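PDB 4LRZ: PTS-dependent dihydroxyacetone kinase operon regulatory protein from Escherichia coli, which activates transcription of the dhaKLM operon from a sigma-70 promoter and represses its own expression, the part modelled here probably being its N-terminal sensor region. Local coordinates for residues E30-P35 and H135-L140; P35-G40 and D104-A109; D214-W219 and S298-L303; V235-A240 and E276-F281. All blocks are in the same frame, centred on the assembly; numbering follows the deposited sequence.

Overall arrangement
From the N terminus, the chain leaves helix 14-26 and enters the loop that carries 30-35 and 35-40. Contact 1 closes the longer loop, joining this segment to 135-140 between strands 128-131 and 143-151; contact 2 is nested inside it, joining the rest of the same loop to 104-109, and the two share Pro35. Both tie the N-terminal region to the GAF domain. The long helix 174-211 then leads to the PAS domain, where contact 3 pairs two strands of its sheet and contact 4 lies nested within the loop so closed. Contacts 3 and 4 touch through Leu236; the centres of contacts 1 and 3 are about 70 Å apart.

Contact 1 (E30-P35 and H135-L140); sequences ETWNVP and HFKQVL
With CG anti to the backbone N (chi1 -165°), Trp32 lays its indole against 135-140, while Val139, with CG1 also anti to its backbone N (chi1 157°), lifts that methyl over the ring. Val139 CG1 sits 3.9 Å from the centroid of the five-membered ring of Trp32, a CH-pi contact nearly along the ring normal, and its other methyl, CG2, lies against Trp32 CB at 3.7 Å. Lys137 comes to the edge of the indole instead, its CG near the ring plane and 3.8 Å from Trp32 CZ3. Leu140 CD2 approaches Trp32 CH2 obliquely. The contact fastens the loop after helix 14-26 to the short 3-10 turn that precedes strand 143-151 of the GAF domain, and Trp32 NE1 reaches a third element by bonding to Leu100 O. An alanine in place of Trp32 would remove the surface on which Val139, Lys137 and Leu140 pack and would probably loosen this join. Beyond its bend at chi2, Lys137 runs on to the backbone: NZ donates to Thr31 O at 2.9 Å from above the carbonyl plane, and also bonds to Lys28 O. A water donates to the same Thr31 O and accepts a weak bond from Val139 N.

Contact 2 (P35-G40 and D104-A109); sequences PHQAQG and DGTYCA
Backbone hydrogen bonds come first. Tyr107 N donates to His36 O at 2.9 Å, almost straight and nearly along the C=O axis, whereas Ala38 N reaches Gly105 O at 2.6 Å from above the carbonyl plane. These bonds flank a single bridge between Gln37 and Thr106, and Gln37 CA adds a CA-H...O contact to Gly105 O. A water extends the pairing, accepting from His36 N and donating to Tyr107 O. One side chain joins the polar set: Gln37, with CG anti to the backbone N and its chain extended, passes Thr106 OG1 and donates from NE2 to Asp104 O at 3.1 Å. Thr106 OG1 bonds to Gly101 O and Asn103 N. Among nonpolar contacts, Tyr107 meets both His36 and Ala38 along its CD2-CE2 side. The rings of His36 and Tyr107 are nearly parallel (29°) but strongly offset, centroids 5.1 Å apart, and His36 CD2 touches Tyr107 CD2 at 3.4 Å; Ala38 CB packs against Tyr107 CE2 at 3.8 Å. Gly105 has a positive phi, and a side chain there would clash with Ala38 O. Such an isolated beta bridge joins two irregular segments, here the loop between helices 14-26 and 40-49 and the GAF-domain loop before helix 110-113.

Contact 3 (D214-W219 and S298-L303); sequences DGVISW and SFILLL
Trp219 and Phe299 face each other as a hydrogen-bonded antiparallel pair and put their rings on the same side of the sheet. The indole of Trp219 takes the crowded position between backbone N and carbonyl carbon (chi1 66°), which folds it over its partner, so that Phe299 CB lies over the six-membered ring, 3.8 Å from its centroid. The two rings themselves meet obliquely, their planes 33° apart, with Trp219 NE1 3.4 Å from Phe299 CD2. Farther along the indole, CZ3 reaches Leu301 CB at 4.1 Å. A glycine in place of Trp219 would lose these contacts and would probably leave Phe299 and Leu301 less firmly packed on this face. On the same side the Ile217 and Leu303 side chains cross obliquely, CD1 to CD1 at 4.0 Å, next to helix 230-235. On the face of Val216, Ser218, Ile300 and Leu302, the Val216 and Ile300 side chains run alongside each other. Asp214 OD2 accepts from Asp213 N of the second subunit, while OD1 bonds to His304 ND1. These are the first and last strands of the PAS-domain sheet, adjacent as in the 2-1-5-4-3 order of PAS folds. Phe299 O accepts from both Trp219 N and Ser218 OG, the latter at 2.9 Å, so the buried hydroxyl is satisfied on a largely apolar face that packs, at Ile300 and Leu302, against the second subunit.

Contact 4 (V235-A240 and E276-F281); sequences VLRLDA and ESQHQF
Arg237 sends its CB toward 276-281 from a backbone with positive phi, just past the end of helix 230-235. CG stands anti to the carbonyl carbon (chi1 -70°), the chain continues extended to CD, and a bend at chi3 turns the guanidinium across the Gln280 side chain at about a right angle. NE lies 3.7 Å from Gln280 OE1 but has no hydrogen-bond partner in the model, although the contact buries it. At the tip, NH2 meets the most: Gln280 CB lies at the guanidinium edge, 3.4 Å away, and Ser277 O is 3.2 Å from NH2. The guanidinium and Gln280 amide planes are only 19° apart. Ser277 OG donates to Leu236 O at 2.8 Å from well above the carbonyl plane, and Gln278 NE2 gives Arg237 O a straight but weak bond of 3.4 Å. The contact joins the exit of a PAS-domain helix to the hairpin turn between strands 271-276 and 281-293, where Ser277 N bonds to Gln280 O. Leu236 packs on Phe275 and Leu252. Ser277 OG to Leu236 O is the one short hydrogen bond across the contact, and the guanidinium, its NE unpartnered, is probably held more by packing on Gln280 than by hydrogen bonds.

Contact 1 (E30-P35 and H135-L140)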
loop_
_atom_site.group_PDB
_atom_site.type_symbol
_atom_site.label_atom_id
_atom_site.label_comp_id
_atom_site.label_asym_id
_atom_site.label_seq_id
_atom_site.Cartn_x
_atom_site.Cartn_y
_atom_site.Cartn_z
ATOM N N GLU F 30 -18.190 -34.070 22.282
ATOM C CA GLU F 30 -19.492 -34.356 21.652
ATOM C C GLU F 30 -20.554 -33.295 21.856
ATOM O O GLU F 30 -21.630 -33.432 21.323
ATOM C CB GLU F 30 -20.068 -35.730 22.043
ATOM C CG GLU F 30 -19.093 -36.660 22.761
ATOM C CD GLU F 30 -18.635 -36.081 24.097
ATOM O OE1 GLU F 30 -19.506 -35.557 24.841
ATOM O OE2 GLU F 30 -17.408 -36.142 24.378
ATOM N N THR F 31 -20.287 -32.260 22.638
ATOM C CA THR F 31 -21.348 -31.302 22.920
ATOM C C THR F 31 -21.378 -30.207 21.876
ATOM O O THR F 31 -20.340 -29.868 21.275
ATOM C CB THR F 31 -21.232 -30.676 24.311
ATOM O OG1 THR F 31 -19.897 -30.179 24.501
ATOM C CG2 THR F 31 -21.607 -31.734 25.449
ATOM N N TRP F 32 -22.573 -29.666 21.652
ATOM C CA TRP F 32 -22.758 -28.523 20.763
ATOM C C TRP F 32 -24.050 -27.866 21.156
ATOM O O TRP F 32 -25.050 -28.542 21.384
ATOM C CB TRP F 32 -22.798 -28.950 19.280
ATOM C CG TRP F 32 -22.637 -27.808 18.291
ATOM C CD1 TRP F 32 -23.640 -27.118 17.665
ATOM C CD2 TRP F 32 -21.401 -27.234 17.819
ATOM N NE1 TRP F 32 -23.109 -26.159 16.820
ATOM C CE2 TRP F 32 -21.742 -26.205 16.893
ATOM C CE3 TRP F 32 -20.045 -27.506 18.063
ATOM C CZ2 TRP F 32 -20.775 -25.424 16.233
ATOM C CZ3 TRP F 32 -19.076 -26.725 17.397
ATOM C CH2 TRP F 32 -19.456 -25.699 16.490
ATOM N N ASN F 33 -24.019 -26.543 21.255
ATOM C CA ASN F 33 -25.198 -25.793 21.597
ATOM C C ASN F 33 -25.323 -24.510 20.810
ATOM O O ASN F 33 -24.555 -24.234 19.921
ATOM C CB ASN F 33 -25.212 -25.473 23.083
ATOM C CG ASN F 33 -26.585 -25.685 23.704
ATOM O OD1 ASN F 33 -27.514 -24.903 23.475
ATOM N ND2 ASN F 33 -26.716 -26.741 24.492
ATOM N N VAL F 34 -26.365 -23.771 21.139
ATOM C CA VAL F 34 -26.646 -22.425 20.716
ATOM C C VAL F 34 -25.376 -21.538 20.731
ATOM O O VAL F 34 -24.584 -21.579 21.682
ATOM C CB VAL F 34 -27.702 -21.939 21.708
ATOM C CG1 VAL F 34 -27.516 -20.512 22.049
ATOM C CG2 VAL F 34 -29.137 -22.265 21.218
ATOM N N PRO F 35 -25.168 -20.726 19.672
ATOM C CA PRO F 35 -23.939 -19.928 19.670
ATOM C C PRO F 35 -23.902 -18.826 20.746
ATOM O O PRO F 35 -24.951 -18.384 21.283
ATOM C CB PRO F 35 -23.989 -19.258 18.297
ATOM C CG PRO F 35 -25.455 -18.958 18.141
ATOM C CD PRO F 35 -26.091 -20.278 18.610
ATOM N N HIS F 135 -10.554 -31.337 14.242
ATOM C CA HIS F 135 -11.422 -30.453 15.007
ATOM C C HIS F 135 -11.766 -31.121 16.365
ATOM O O HIS F 135 -12.015 -32.324 16.428
ATOM C CB HIS F 135 -12.696 -30.107 14.233
ATOM C CG HIS F 135 -12.462 -29.200 13.051
ATOM N ND1 HIS F 135 -12.656 -29.604 11.748
ATOM C CD2 HIS F 135 -12.063 -27.906 12.983
ATOM C CE1 HIS F 135 -12.334 -28.620 10.930
ATOM N NE2 HIS F 135 -11.995 -27.573 11.658
ATOM N N PHE F 136 -11.784 -30.347 17.445
ATOM C CA PHE F 136 -12.122 -30.930 18.755
ATOM C C PHE F 136 -13.572 -31.425 18.800
ATOM O O PHE F 136 -13.847 -32.561 19.187
ATOM C CB PHE F 136 -11.847 -29.925 19.859
ATOM C CG PHE F 136 -11.988 -30.490 21.256
ATOM C CD1 PHE F 136 -10.935 -31.223 21.842
ATOM C CD2 PHE F 136 -13.161 -30.283 21.998
ATOM C CE1 PHE F 136 -11.045 -31.733 23.136
ATOM C CE2 PHE F 136 -13.268 -30.791 23.312
ATOM C CZ PHE F 136 -12.214 -31.520 23.864
ATOM N N LYS F 137 -14.485 -30.565 18.379
ATOM C CA LYS F 137 -15.921 -30.822 18.369
ATOM C C LYS F 137 -16.314 -31.692 17.214
ATOM O O LYS F 137 -16.012 -31.356 16.070
ATOM C CB LYS F 137 -16.677 -29.499 18.226
ATOM C CG LYS F 137 -16.462 -28.560 19.366
ATOM C CD LYS F 137 -16.951 -29.160 20.648
ATOM C CE LYS F 137 -17.398 -28.089 21.615
ATOM N NZ LYS F 137 -18.171 -28.659 22.773
ATOM N N GLN F 138 -17.031 -32.780 17.515
ATOM C CA GLN F 138 -17.508 -33.736 16.501
ATOM C C GLN F 138 -18.416 -33.117 15.447
ATOM O O GLN F 138 -18.490 -33.617 14.320
ATOM C CB GLN F 138 -18.249 -34.916 17.148
ATOM C CG GLN F 138 -17.319 -36.015 17.665
ATOM C CD GLN F 138 -17.973 -36.940 18.730
ATOM O OE1 GLN F 138 -19.208 -37.064 18.824
ATOM N NE2 GLN F 138 -17.125 -37.592 19.529
ATOM N N VAL F 139 -19.121 -32.053 15.816
ATOM C CA VAL F 139 -20.043 -31.401 14.891
ATOM C C VAL F 139 -19.285 -30.850 13.667
ATOM O O VAL F 139 -19.838 -30.795 12.561
ATOM C CB VAL F 139 -20.915 -30.335 15.630
ATOM C CG1 VAL F 139 -21.453 -29.289 14.671
ATOM C CG2 VAL F 139 -22.058 -31.038 16.346
ATOM N N LEU F 140 -18.006 -30.530 13.853
ATOM C CA LEU F 140 -17.175 -29.979 12.779
ATOM C C LEU F 140 -16.430 -31.002 11.924
ATOM O O LEU F 140 -15.714 -30.610 11.000
ATOM C CB LEU F 140 -16.198 -28.929 13.333
ATOM C CG LEU F 140 -16.863 -27.708 14.000
ATOM C CD1 LEU F 140 -15.824 -26.688 14.450
ATOM C CD2 LEU F 140 -17.925 -27.029 13.095
HETATM O O HOH W 1 -19.460 -31.552 19.107
#

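Contact 2 (P35-G40 and D104-A109)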
loop_
_atom_site.group_PDB
_atom_site.type_symbol
_atom_site.label_atom_id
_atom_site.label_comp_id
_atom_site.label_asym_id
_atom_site.label_seq_id
_atom_site.Cartn_x
_atom_site.Cartn_y
_atom_site.Cartn_z
ATOM N N PRO F 35 -25.168 -20.726 19.672
ATOM C CA PRO F 35 -23.939 -19.928 19.670
ATOM C C PRO F 35 -23.902 -18.826 20.746
ATOM O O PRO F 35 -24.951 -18.384 21.283
ATOM C CB PRO F 35 -23.989 -19.258 18.297
ATOM C CG PRO F 35 -25.455 -18.958 18.141
ATOM C CD PRO F 35 -26.091 -20.278 18.610
ATOM N N HIS F 36 -22.681 -18.394 21.036
ATOM C CA HIS F 36 -22.443 -17.171 21.780
ATOM C C HIS F 36 -22.276 -16.146 20.659
ATOM O O HIS F 36 -21.350 -16.246 19.854
ATOM C CB HIS F 36 -21.150 -17.308 22.612
ATOM C CG HIS F 36 -20.844 -16.110 23.452
ATOM N ND1 HIS F 36 -21.716 -15.628 24.407
ATOM C CD2 HIS F 36 -19.762 -15.296 23.486
ATOM C CE1 HIS F 36 -21.195 -14.553 24.971
ATOM N NE2 HIS F 36 -20.005 -14.336 24.440
ATOM N N GLN F 37 -23.179 -15.172 20.614
ATOM C CA GLN F 37 -23.382 -14.377 19.434
ATOM C C GLN F 37 -23.621 -12.955 19.837
ATOM O O GLN F 37 -24.572 -12.682 20.544
ATOM C CB GLN F 37 -24.608 -14.893 18.668
ATOM C CG GLN F 37 -24.629 -14.494 17.152
ATOM C CD GLN F 37 -25.961 -14.798 16.471
ATOM O OE1 GLN F 37 -26.663 -15.760 16.819
ATOM N NE2 GLN F 37 -26.321 -13.974 15.509
ATOM N N ALA F 38 -22.765 -12.050 19.385
ATOM C CA ALA F 38 -22.975 -10.631 19.651
ATOM C C ALA F 38 -24.278 -10.191 18.996
ATOM O O ALA F 38 -24.715 -10.751 18.001
ATOM C CB ALA F 38 -21.803 -9.782 19.189
ATOM N N GLN F 39 -24.860 -9.148 19.553
ATOM C CA GLN F 39 -26.284 -8.945 19.485
ATOM C C GLN F 39 -26.614 -7.469 19.389
ATOM O O GLN F 39 -25.900 -6.640 19.952
ATOM C CB GLN F 39 -26.865 -9.492 20.794
ATOM C CG GLN F 39 -28.156 -10.293 20.661
ATOM C CD GLN F 39 -29.173 -9.931 21.760
ATOM O OE1 GLN F 39 -30.093 -10.706 22.053
ATOM N NE2 GLN F 39 -29.012 -8.738 22.359
ATOM N N GLY F 40 -27.700 -7.155 18.683
ATOM C CA GLY F 40 -28.296 -5.810 18.655
ATOM C C GLY F 40 -27.296 -4.667 18.577
ATOM O O GLY F 40 -26.782 -4.348 17.479
ATOM N N ASP F 104 -23.578 -13.784 11.517
ATOM C CA ASP F 104 -22.944 -12.516 11.872
ATOM C C ASP F 104 -22.987 -12.362 13.394
ATOM O O ASP F 104 -24.014 -12.597 14.017
ATOM C CB ASP F 104 -23.662 -11.324 11.239
ATOM C CG ASP F 104 -23.479 -11.249 9.747
ATOM O OD1 ASP F 104 -24.191 -10.440 9.140
ATOM O OD2 ASP F 104 -22.667 -11.994 9.168
ATOM N N GLY F 105 -21.861 -11.969 13.970
ATOM C CA GLY F 105 -21.734 -11.853 15.432
ATOM C C GLY F 105 -21.440 -13.080 16.276
ATOM O O GLY F 105 -21.243 -12.926 17.488
ATOM N N THR F 106 -21.447 -14.287 15.701
ATOM C CA THR F 106 -21.071 -15.498 16.437
ATOM C C THR F 106 -19.572 -15.433 16.744
ATOM O O THR F 106 -18.763 -15.151 15.829
ATOM C CB THR F 106 -21.300 -16.736 15.568
ATOM O OG1 THR F 106 -22.699 -16.910 15.355
ATOM C CG2 THR F 106 -20.745 -18.021 16.209
ATOM N N TYR F 107 -19.211 -15.661 18.003
ATOM C CA TYR F 107 -17.807 -15.808 18.419
ATOM C C TYR F 107 -17.344 -17.246 18.241
ATOM O O TYR F 107 -18.049 -18.169 18.608
ATOM C CB TYR F 107 -17.628 -15.420 19.899
ATOM C CG TYR F 107 -17.924 -13.982 20.205
ATOM C CD1 TYR F 107 -16.924 -13.031 20.090
ATOM C CD2 TYR F 107 -19.207 -13.573 20.648
ATOM C CE1 TYR F 107 -17.155 -11.699 20.406
ATOM C CE2 TYR F 107 -19.468 -12.234 20.968
ATOM C CZ TYR F 107 -18.414 -11.296 20.820
ATOM O OH TYR F 107 -18.571 -9.969 21.085
ATOM N N CYS F 108 -16.143 -17.417 17.717
ATOM C CA CYS F 108 -15.624 -18.716 17.321
ATOM C C CYS F 108 -14.325 -19.011 18.048
ATOM O O CYS F 108 -13.519 -19.865 17.586
ATOM C CB CYS F 108 -15.315 -18.717 15.807
ATOM S SG CYS F 108 -16.715 -18.311 14.775
ATOM N N ALA F 109 -14.127 -18.334 19.183
ATOM C CA ALA F 109 -13.006 -18.630 20.087
ATOM C C ALA F 109 -12.826 -20.126 20.314
ATOM O O ALA F 109 -13.758 -20.920 20.176
ATOM C CB ALA F 109 -13.111 -17.845 21.430
HETATM O O HOH W 2 -20.489 -19.479 19.534
#

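Contact 3 (D214-W219 and S298-L303)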
loop_
_atom_site.group_PDB
_atom_site.type_symbol
_atom_site.label_atom_id
_atom_site.label_comp_id
_atom_site.label_asym_id
_atom_site.label_seq_id
_atom_site.Cartn_x
_atom_site.Cartn_y
_atom_site.Cartn_z
ATOM N N ASP F 214 8.899 35.057 4.912
ATOM C CA ASP F 214 9.424 35.122 3.564
ATOM C C ASP F 214 8.337 34.777 2.569
ATOM O O ASP F 214 7.451 33.985 2.873
ATOM C CB ASP F 214 10.598 34.155 3.406
ATOM C CG ASP F 214 11.808 34.558 4.246
ATOM O OD1 ASP F 214 12.159 35.772 4.238
ATOM O OD2 ASP F 214 12.384 33.664 4.924
ATOM N N GLY F 215 8.407 35.388 1.394
ATOM C CA GLY F 215 7.658 34.914 0.239
ATOM C C GLY F 215 8.312 33.645 -0.266
ATOM O O GLY F 215 9.531 33.496 -0.167
ATOM N N VAL F 216 7.522 32.713 -0.775
ATOM C CA VAL F 216 8.098 31.513 -1.380
ATOM C C VAL F 216 7.400 31.001 -2.628
ATOM O O VAL F 216 6.161 31.005 -2.726
ATOM C CB VAL F 216 8.498 30.358 -0.357
ATOM C CG1 VAL F 216 7.996 30.612 1.031
ATOM C CG2 VAL F 216 8.154 28.939 -0.881
ATOM N N ILE F 217 8.222 30.587 -3.583
ATOM C CA ILE F 217 7.780 30.000 -4.821
ATOM C C ILE F 217 8.626 28.760 -4.973
ATOM O O ILE F 217 9.830 28.792 -4.714
ATOM C CB ILE F 217 8.062 30.968 -5.983
ATOM C CG1 ILE F 217 7.070 32.112 -5.948
ATOM C CG2 ILE F 217 7.859 30.311 -7.317
ATOM C CD1 ILE F 217 7.730 33.457 -6.110
ATOM N N SER F 218 8.019 27.658 -5.374
ATOM C CA SER F 218 8.774 26.443 -5.547
ATOM C C SER F 218 8.332 25.673 -6.753
ATOM O O SER F 218 7.119 25.497 -6.994
ATOM C CB SER F 218 8.657 25.571 -4.322
ATOM O OG SER F 218 9.399 24.371 -4.485
ATOM N N TRP F 219 9.310 25.180 -7.501
ATOM C CA TRP F 219 8.980 24.405 -8.680
ATOM C C TRP F 219 9.711 23.061 -8.830
ATOM O O TRP F 219 10.717 22.780 -8.159
ATOM C CB TRP F 219 9.052 25.267 -9.948
ATOM C CG TRP F 219 10.410 25.755 -10.288
ATOM C CD1 TRP F 219 11.311 25.144 -11.108
ATOM C CD2 TRP F 219 11.049 26.953 -9.816
ATOM N NE1 TRP F 219 12.462 25.883 -11.186
ATOM C CE2 TRP F 219 12.333 26.996 -10.401
ATOM C CE3 TRP F 219 10.657 27.995 -8.962
ATOM C CZ2 TRP F 219 13.228 28.047 -10.179
ATOM C CZ3 TRP F 219 11.544 29.034 -8.728
ATOM C CH2 TRP F 219 12.823 29.050 -9.335
ATOM N N SER F 298 14.919 20.305 -8.152
ATOM C CA SER F 298 13.801 21.178 -7.866
ATOM C C SER F 298 14.379 22.413 -7.179
ATOM O O SER F 298 15.536 22.380 -6.692
ATOM C CB SER F 298 12.828 20.484 -6.909
ATOM O OG SER F 298 12.094 19.482 -7.572
ATOM N N PHE F 299 13.570 23.479 -7.104
ATOM C CA PHE F 299 14.017 24.741 -6.544
ATOM C C PHE F 299 13.054 25.359 -5.566
ATOM O O PHE F 299 11.851 25.199 -5.682
ATOM C CB PHE F 299 14.334 25.731 -7.660
ATOM C CG PHE F 299 15.493 25.306 -8.520
ATOM C CD1 PHE F 299 16.809 25.573 -8.123
ATOM C CD2 PHE F 299 15.274 24.603 -9.715
ATOM C CE1 PHE F 299 17.890 25.175 -8.913
ATOM C CE2 PHE F 299 16.363 24.190 -10.523
ATOM C CZ PHE F 299 17.671 24.476 -10.115
ATOM N N ILE F 300 13.606 26.026 -4.564
ATOM C CA ILE F 300 12.822 26.939 -3.761
ATOM C C ILE F 300 13.414 28.326 -3.875
ATOM O O ILE F 300 14.629 28.488 -3.787
ATOM C CB ILE F 300 12.779 26.570 -2.293
ATOM C CG1 ILE F 300 12.072 25.235 -2.113
ATOM C CG2 ILE F 300 12.031 27.692 -1.507
ATOM C CD1 ILE F 300 12.030 24.791 -0.665
ATOM N N LEU F 301 12.549 29.308 -4.084
ATOM C CA LEU F 301 12.957 30.698 -4.136
ATOM C C LEU F 301 12.238 31.454 -3.062
ATOM O O LEU F 301 11.003 31.453 -3.014
ATOM C CB LEU F 301 12.672 31.296 -5.510
ATOM C CG LEU F 301 12.884 32.791 -5.707
ATOM C CD1 LEU F 301 14.375 33.128 -5.707
ATOM C CD2 LEU F 301 12.251 33.229 -6.992
ATOM N N LEU F 302 13.017 32.076 -2.192
ATOM C CA LEU F 302 12.481 32.911 -1.136
ATOM C C LEU F 302 12.684 34.392 -1.391
ATOM O O LEU F 302 13.759 34.837 -1.800
ATOM C CB LEU F 302 13.067 32.539 0.219
ATOM C CG LEU F 302 12.763 31.108 0.614
ATOM C CD1 LEU F 302 13.975 30.258 0.400
ATOM C CD2 LEU F 302 12.423 31.088 2.041
ATOM N N LEU F 303 11.627 35.151 -1.147
ATOM C CA LEU F 303 11.671 36.572 -1.332
ATOM C C LEU F 303 11.670 37.135 0.051
ATOM O O LEU F 303 10.695 37.011 0.795
ATOM C CB LEU F 303 10.476 37.072 -2.137
ATOM C CG LEU F 303 10.186 36.327 -3.442
ATOM C CD1 LEU F 303 8.809 36.702 -3.974
ATOM C CD2 LEU F 303 11.266 36.571 -4.488
#

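Contact 4 (V235-A240 and E276-F281)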
loop_
_atom_site.group_PDB
_atom_site.type_symbol
_atom_site.label_atom_id
_atom_site.label_comp_id
_atom_site.label_asym_id
_atom_site.label_seq_id
_atom_site.Cartn_x
_atom_site.Cartn_y
_atom_site.Cartn_z
ATOM N N VAL F 235 3.747 40.166 -4.169
ATOM C CA VAL F 235 5.007 40.779 -4.618
ATOM C C VAL F 235 5.282 40.566 -6.113
ATOM O O VAL F 235 5.495 41.530 -6.851
ATOM C CB VAL F 235 6.196 40.292 -3.787
ATOM C CG1 VAL F 235 7.492 40.683 -4.442
ATOM C CG2 VAL F 235 6.123 40.827 -2.350
ATOM N N LEU F 236 5.246 39.314 -6.560
ATOM C CA LEU F 236 5.512 38.982 -7.955
ATOM C C LEU F 236 4.266 39.117 -8.810
ATOM O O LEU F 236 4.242 38.670 -9.958
ATOM C CB LEU F 236 6.055 37.554 -8.073
ATOM C CG LEU F 236 7.374 37.290 -7.354
ATOM C CD1 LEU F 236 7.819 35.911 -7.673
ATOM C CD2 LEU F 236 8.437 38.310 -7.749
ATOM N N ARG F 237 3.248 39.758 -8.245
ATOM C CA ARG F 237 1.927 39.832 -8.842
ATOM C C ARG F 237 1.538 38.613 -9.714
ATOM O O ARG F 237 1.251 38.725 -10.915
ATOM C CB ARG F 237 1.749 41.162 -9.554
ATOM C CG ARG F 237 1.651 42.341 -8.580
ATOM C CD ARG F 237 1.344 43.633 -9.293
ATOM N NE ARG F 237 2.232 43.840 -10.438
ATOM C CZ ARG F 237 1.853 43.772 -11.716
ATOM N NH1 ARG F 237 0.584 43.501 -12.047
ATOM N NH2 ARG F 237 2.759 43.976 -12.667
ATOM N N LEU F 238 1.559 37.441 -9.082
ATOM C CA LEU F 238 1.022 36.232 -9.684
ATOM C C LEU F 238 -0.317 35.876 -9.057
ATOM O O LEU F 238 -0.585 36.221 -7.900
ATOM C CB LEU F 238 2.008 35.061 -9.558
ATOM C CG LEU F 238 3.212 35.040 -10.510
ATOM C CD1 LEU F 238 4.026 33.731 -10.338
ATOM C CD2 LEU F 238 2.788 35.244 -11.978
ATOM N N ASP F 239 -1.164 35.212 -9.843
ATOM C CA ASP F 239 -2.437 34.715 -9.334
ATOM C C ASP F 239 -2.229 33.668 -8.251
ATOM O O ASP F 239 -1.579 32.634 -8.463
ATOM C CB ASP F 239 -3.325 34.138 -10.432
ATOM C CG ASP F 239 -4.630 33.560 -9.876
ATOM O OD1 ASP F 239 -4.948 33.761 -8.683
ATOM O OD2 ASP F 239 -5.354 32.898 -10.631
ATOM N N ALA F 240 -2.822 33.959 -7.100
ATOM C CA ALA F 240 -2.631 33.211 -5.859
ATOM C C ALA F 240 -3.071 31.727 -5.880
ATOM O O ALA F 240 -2.549 30.942 -5.090
ATOM C CB ALA F 240 -3.324 33.974 -4.683
ATOM N N GLU F 276 10.323 40.700 -13.629
ATOM C CA GLU F 276 9.291 41.199 -14.542
ATOM C C GLU F 276 7.979 40.387 -14.491
ATOM O O GLU F 276 7.956 39.189 -14.805
ATOM C CB GLU F 276 9.820 41.250 -15.980
ATOM C CG GLU F 276 8.741 41.564 -17.027
ATOM C CD GLU F 276 9.292 41.734 -18.439
ATOM O OE1 GLU F 276 8.866 42.697 -19.123
ATOM O OE2 GLU F 276 10.138 40.908 -18.863
ATOM N N SER F 277 6.892 41.060 -14.110
ATOM C CA SER F 277 5.542 40.473 -14.115
ATOM C C SER F 277 4.643 41.257 -15.073
ATOM O O SER F 277 4.513 42.478 -14.919
ATOM C CB SER F 277 4.940 40.506 -12.703
ATOM O OG SER F 277 5.889 40.104 -11.726
ATOM N N GLN F 278 4.022 40.557 -16.036
ATOM C CA GLN F 278 3.269 41.180 -17.164
ATOM C C GLN F 278 3.597 42.664 -17.446
ATOM O O GLN F 278 2.807 43.568 -17.131
ATOM C CB GLN F 278 1.742 40.985 -17.037
ATOM C CG GLN F 278 1.285 39.605 -16.604
ATOM C CD GLN F 278 0.883 39.571 -15.138
ATOM O OE1 GLN F 278 -0.091 40.212 -14.735
ATOM N NE2 GLN F 278 1.632 38.816 -14.332
ATOM N N HIS F 279 4.762 42.885 -18.061
ATOM C CA HIS F 279 5.335 44.230 -18.317
ATOM C C HIS F 279 5.490 45.148 -17.081
ATOM O O HIS F 279 4.862 46.208 -17.012
ATOM C CB HIS F 279 4.665 44.963 -19.518
ATOM C CG HIS F 279 3.546 44.202 -20.176
ATOM N ND1 HIS F 279 2.215 44.417 -19.875
ATOM C CD2 HIS F 279 3.561 43.242 -21.134
ATOM C CE1 HIS F 279 1.462 43.615 -20.607
ATOM N NE2 HIS F 279 2.255 42.892 -21.380
ATOM N N GLN F 280 6.319 44.735 -16.112
ATOM C CA GLN F 280 6.571 45.532 -14.892
ATOM C C GLN F 280 7.704 45.017 -13.971
ATOM O O GLN F 280 7.791 43.816 -13.688
ATOM C CB GLN F 280 5.283 45.690 -14.080
ATOM C CG GLN F 280 5.140 47.053 -13.423
ATOM C CD GLN F 280 4.932 46.933 -11.928
ATOM O OE1 GLN F 280 3.805 47.005 -11.438
ATOM N NE2 GLN F 280 6.025 46.722 -11.194
ATOM N N PHE F 281 8.525 45.953 -13.477
ATOM C CA PHE F 281 9.779 45.669 -12.747
ATOM C C PHE F 281 9.667 45.619 -11.210
ATOM O O PHE F 281 9.298 46.617 -10.580
ATOM C CB PHE F 281 10.855 46.699 -13.134
ATOM C CG PHE F 281 11.447 46.487 -14.510
ATOM C CD1 PHE F 281 10.834 47.031 -15.645
ATOM C CD2 PHE F 281 12.631 45.752 -14.670
ATOM C CE1 PHE F 281 11.386 46.833 -16.924
ATOM C CE2 PHE F 281 13.195 45.550 -15.942
ATOM C CZ PHE F 281 12.569 46.090 -17.071
#